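Local atomic coordinates of major capsid protein (Norovirus Hu/GI.7/TCH-060/USA/2003, PDB entry 4P25), a protein that is the major capsid protein of a human norovirus, whose protruding (P) domain binds histo-blood group antigens such as Lewis Y. Residues A[17-25]-A[59-67]. Residues are numbered along the deposited sequence; the frame is centred on the assembly and turned at random.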
ATOM      1  N   ASN A  17       4.655   5.375  -9.818  1.00 14.88           N
ATOM      2  CA  ASN A  17       3.569   4.471  -9.416  1.00 14.29           C
ATOM      3  C   ASN A  17       4.051   3.377  -8.450  1.00 10.93           C
ATOM      4  O   ASN A  17       3.342   2.403  -8.198  1.00 13.09           O
ATOM      5  CB  ASN A  17       2.898   3.815 -10.632  1.00 15.83           C
ATOM      6  CG  ASN A  17       1.808   4.675 -11.252  1.00 21.39           C
ATOM      7  OD1 ASN A  17       1.262   5.572 -10.611  1.00 20.67           O
ATOM      8  ND2 ASN A  17       1.478   4.389 -12.508  1.00 21.54           N
ATOM      9  N   LEU A  18       5.252   3.547  -7.906  1.00  9.76           N
ATOM     10  CA  LEU A  18       5.792   2.601  -6.927  1.00 11.35           C
ATOM     11  C   LEU A  18       5.755   3.171  -5.516  1.00  8.77           C
ATOM     12  O   LEU A  18       5.967   4.372  -5.324  1.00 10.53           O
ATOM     13  CB  LEU A  18       7.226   2.213  -7.291  1.00 10.20           C
ATOM     14  CG  LEU A  18       7.358   1.418  -8.590  1.00 14.50           C
ATOM     15  CD1 LEU A  18       8.815   1.104  -8.894  1.00 20.46           C
ATOM     16  CD2 LEU A  18       6.529   0.143  -8.489  1.00 20.63           C
ATOM     17  N   ALA A  19       5.489   2.308  -4.535  1.00  8.19           N
ATOM     18  CA  ALA A  19       5.399   2.720  -3.136  1.00  7.34           C
ATOM     19  C   ALA A  19       6.741   2.708  -2.405  1.00  7.00           C
ATOM     20  O   ALA A  19       7.606   1.880  -2.675  1.00  8.38           O
ATOM     21  CB  ALA A  19       4.398   1.836  -2.387  1.00  9.92           C
ATOM     22  N   ASN A  20       6.900   3.634  -1.467  1.00  6.37           N
ATOM     23  CA  ASN A  20       7.999   3.577  -0.519  1.00  5.38           C
ATOM     24  C   ASN A  20       7.833   2.330   0.354  1.00  5.70           C
ATOM     25  O   ASN A  20       6.706   1.911   0.662  1.00  8.53           O
ATOM     26  CB  ASN A  20       7.992   4.834   0.355  1.00  5.77           C
ATOM     27  CG  ASN A  20       9.340   5.114   0.994  1.00  5.91           C
ATOM     28  OD1 ASN A  20       9.743   4.447   1.956  1.00  8.75           O
ATOM     29  ND2 ASN A  20      10.028   6.137   0.491  1.00  7.96           N
ATOM     30  N   SER A  21       8.955   1.738   0.745  1.00  6.41           N
ATOM     31  CA  SER A  21       8.928   0.537   1.565  1.00  6.89           C
ATOM     32  C   SER A  21       9.132   0.818   3.052  1.00  6.77           C
ATOM     33  O   SER A  21       9.110  -0.111   3.863  1.00  8.34           O
ATOM     34  CB  SER A  21       9.984  -0.444   1.069  1.00  8.50           C
ATOM     35  OG  SER A  21      11.269   0.163   1.012  1.00  8.38           O
ATOM     36  N   ARG A  22       9.323   2.087   3.413  1.00  6.65           N
ATOM     37  CA  ARG A  22       9.539   2.467   4.815  1.00  6.01           C
ATOM     38  C   ARG A  22       8.446   3.368   5.396  1.00  8.95           C
ATOM     39  O   ARG A  22       8.282   3.446   6.615  1.00 10.57           O
ATOM     40  CB  ARG A  22      10.928   3.094   5.017  1.00  7.11           C
ATOM     41  CG  ARG A  22      12.076   2.094   4.814  1.00  6.80           C
ATOM     42  CD  ARG A  22      13.448   2.755   4.976  1.00  8.39           C
ATOM     43  NE  ARG A  22      13.758   3.057   6.373  1.00 10.89           N
ATOM     44  CZ  ARG A  22      14.282   4.202   6.803  1.00  9.00           C
ATOM     45  NH1 ARG A  22      14.561   5.185   5.955  1.00  9.70           N
ATOM     46  NH2 ARG A  22      14.533   4.365   8.095  1.00  9.69           N
ATOM     47  N   VAL A  23       7.697   4.041   4.526  1.00  9.22           N
ATOM     48  CA  VAL A  23       6.515   4.797   4.935  1.00  8.25           C
ATOM     49  C   VAL A  23       5.414   4.581   3.903  1.00  8.34           C
ATOM     50  O   VAL A  23       5.709   4.254   2.749  1.00  9.76           O
ATOM     51  CB  VAL A  23       6.798   6.323   5.098  1.00 10.37           C
ATOM     52  CG1 VAL A  23       7.610   6.604   6.365  1.00 11.60           C
ATOM     53  CG2 VAL A  23       7.466   6.900   3.843  1.00 10.79           C
ATOM     54  N   PRO A  24       4.143   4.744   4.305  1.00 10.21           N
ATOM     55  CA  PRO A  24       3.025   4.589   3.364  1.00 11.30           C
ATOM     56  C   PRO A  24       2.884   5.816   2.467  1.00 10.16           C
ATOM     57  O   PRO A  24       2.105   6.731   2.747  1.00 15.15           O
ATOM     58  CB  PRO A  24       1.811   4.431   4.286  1.00 12.35           C
ATOM     59  CG  PRO A  24       2.196   5.129   5.546  1.00 16.04           C
ATOM     60  CD  PRO A  24       3.682   4.937   5.691  1.00 11.15           C
ATOM     61  N   ALA A  25       3.657   5.822   1.391  1.00  9.10           N
ATOM     62  CA  ALA A  25       3.741   6.966   0.497  1.00  7.81           C
ATOM     63  C   ALA A  25       4.234   6.470  -0.847  1.00 10.05           C
ATOM     64  O   ALA A  25       4.768   5.364  -0.950  1.00 11.60           O
ATOM     65  CB  ALA A  25       4.708   8.008   1.058  1.00 11.14           C
ATOM     66  N   VAL A  59       5.298  -8.033   2.881  1.00 10.18           N
ATOM     67  CA  VAL A  59       5.106  -8.215   1.447  1.00  8.75           C
ATOM     68  C   VAL A  59       4.337  -7.057   0.807  1.00 10.59           C
ATOM     69  O   VAL A  59       4.687  -6.597  -0.277  1.00  8.94           O
ATOM     70  CB  VAL A  59       4.379  -9.543   1.162  1.00 11.58           C
ATOM     71  CG1 VAL A  59       4.085  -9.694  -0.322  1.00 17.17           C
ATOM     72  CG2 VAL A  59       5.214 -10.692   1.650  1.00 16.57           C
ATOM     73  N   SER A  60       3.298  -6.577   1.484  1.00  8.66           N
ATOM     74  CA  SER A  60       2.416  -5.577   0.895  1.00  7.42           C
ATOM     75  C   SER A  60       2.728  -4.146   1.319  1.00  6.26           C
ATOM     76  O   SER A  60       3.108  -3.896   2.463  1.00  8.06           O
ATOM     77  CB  SER A  60       0.967  -5.897   1.268  1.00  7.45           C
ATOM     78  OG  SER A  60       0.056  -4.943   0.725  1.00  9.58           O
ATOM     79  N   ALA A  61       2.523  -3.212   0.394  1.00  7.35           N
ATOM     80  CA  ALA A  61       2.666  -1.794   0.696  1.00  6.85           C
ATOM     81  C   ALA A  61       1.717  -1.365   1.815  1.00  9.62           C
ATOM     82  O   ALA A  61       1.986  -0.390   2.528  1.00  8.78           O
ATOM     83  CB  ALA A  61       2.444  -0.949  -0.567  1.00  7.70           C
ATOM     84  N   SER A  62       0.612  -2.092   1.978  1.00  8.04           N
ATOM     85  CA  SER A  62      -0.334  -1.772   3.043  1.00  7.31           C
ATOM     86  C   SER A  62      -0.009  -2.436   4.381  1.00  9.13           C
ATOM     87  O   SER A  62      -0.818  -2.394   5.308  1.00  8.81           O
ATOM     88  CB  SER A  62      -1.780  -2.038   2.599  1.00  8.97           C
ATOM     89  OG  SER A  62      -2.161  -1.085   1.613  1.00 10.23           O
ATOM     90  N   GLN A  63       1.189  -3.012   4.480  1.00  7.46           N
ATOM     91  CA  GLN A  63       1.738  -3.486   5.757  1.00  7.39           C
ATOM     92  C   GLN A  63       2.895  -2.597   6.234  1.00  7.98           C
ATOM     93  O   GLN A  63       3.400  -2.765   7.344  1.00  8.74           O
ATOM     94  CB  GLN A  63       2.223  -4.935   5.629  1.00  7.14           C
ATOM     95  CG  GLN A  63       1.103  -5.982   5.552  1.00  8.58           C
ATOM     96  CD  GLN A  63       1.565  -7.324   4.980  1.00  9.80           C
ATOM     97  OE1 GLN A  63       2.392  -7.379   4.064  1.00 10.57           O
ATOM     98  NE2 GLN A  63       1.010  -8.413   5.509  1.00 13.06           N
ATOM     99  N   VAL A  64       3.308  -1.647   5.394  1.00  7.88           N
ATOM    100  CA  VAL A  64       4.498  -0.827   5.669  1.00  6.76           C
ATOM    101  C   VAL A  64       4.280   0.231   6.757  1.00  6.62           C
ATOM    102  O   VAL A  64       3.373   1.068   6.657  1.00  7.86           O
ATOM    103  CB  VAL A  64       4.968  -0.141   4.371  1.00  6.23           C
ATOM    104  CG1 VAL A  64       6.035   0.926   4.652  1.00  8.79           C
ATOM    105  CG2 VAL A  64       5.468  -1.189   3.367  1.00  8.13           C
ATOM    106  N   ALA A  65       5.116   0.183   7.791  1.00  7.34           N
ATOM    107  CA  ALA A  65       5.082   1.144   8.912  1.00  7.53           C
ATOM    108  C   ALA A  65       3.742   1.159   9.638  1.00  6.56           C
ATOM    109  O   ALA A  65       3.164   2.223   9.892  1.00  7.24           O
ATOM    110  CB  ALA A  65       5.472   2.556   8.455  1.00  7.45           C
ATOM    111  N   ARG A  66       3.257  -0.029   9.978  1.00  8.50           N
ATOM    112  CA  ARG A  66       2.017  -0.161  10.723  1.00  9.20           C
ATOM    113  C   ARG A  66       2.281  -0.877  12.032  1.00  7.71           C
ATOM    114  O   ARG A  66       3.299  -1.558  12.182  1.00  8.07           O
ATOM    115  CB  ARG A  66       0.968  -0.890   9.890  1.00 10.04           C
ATOM    116  CG  ARG A  66       0.712  -0.185   8.565  1.00 16.41           C
ATOM    117  CD  ARG A  66      -0.446  -0.795   7.843  1.00 21.48           C
ATOM    118  NE  ARG A  66      -1.707  -0.436   8.474  1.00 19.30           N
ATOM    119  CZ  ARG A  66      -2.863  -1.042   8.226  1.00 26.94           C
ATOM    120  NH1 ARG A  66      -2.913  -2.051   7.362  1.00 16.08           N
ATOM    121  NH2 ARG A  66      -3.964  -0.648   8.850  1.00 22.31           N
ATOM    122  N   ILE A  67       1.378  -0.676  12.990  1.00  6.55           N
ATOM    123  CA  ILE A  67       1.512  -1.232  14.329  1.00  7.10           C
ATOM    124  C   ILE A  67       0.166  -1.770  14.781  1.00  8.33           C
ATOM    125  O   ILE A  67      -0.880  -1.163  14.519  1.00  9.05           O
ATOM    126  CB  ILE A  67       1.983  -0.161  15.341  1.00  8.16           C
ATOM    127  CG1 ILE A  67       3.358   0.392  14.955  1.00  8.23           C
ATOM    128  CG2 ILE A  67       2.048  -0.734  16.753  1.00 11.13           C
ATOM    129  CD1 ILE A  67       3.840   1.511  15.853  1.00 10.02           C
TER
HETATM  130  O   HOH W   1       3.846   1.907   1.284  1.00 13.03           O
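V64 packs against the backbone turn at S21-V23, and this is the tight part of the contact. Its CG1 lies anti to the backbone N (chi1 169°) and is thereby set against the turn. CG1 comes 3.3 Å from S21 O and 3.5 Å from V23 N. Within the contact this methyl meets peptide groups rather than side chains. A65 follows alongside: its CB sits 3.5 Å from R22 O and also touches P24, 4.1 Å from its CD.

The turn that receives V64 is held from within. N20 OD1 accepts R22 N at 2.8 Å, in the carbonyl plane and on a lone pair, which makes an Asx turn. A weak bond from V23 N reaches the same oxygen.

The other end of the contact is looser. There A19 and A61 touch only through their methyl groups. A water bridges N20 O (2.9 Å) and A61 O (3.2 Å); other acceptors may compete for its protons. Direct hydrogen bonds between the segments are absent, so van der Waals packing, much of it methyl on backbone, and this water join them.

The contact is largely buried. It joins the loop before strand 29-31, probably of the P1 subdomain, to the lead-in of the six-stranded sheet, probably P2. S21 and R22 rest on strand 218-221, and R22 also forms a salt bridge with D103. Q63 is hydrogen-bonded to N17 of the second subunit. V64 also touches Q225 of helix 225-234, while P24 and A65 lean on strand 154-163, beside which the chain enters strand 66-73.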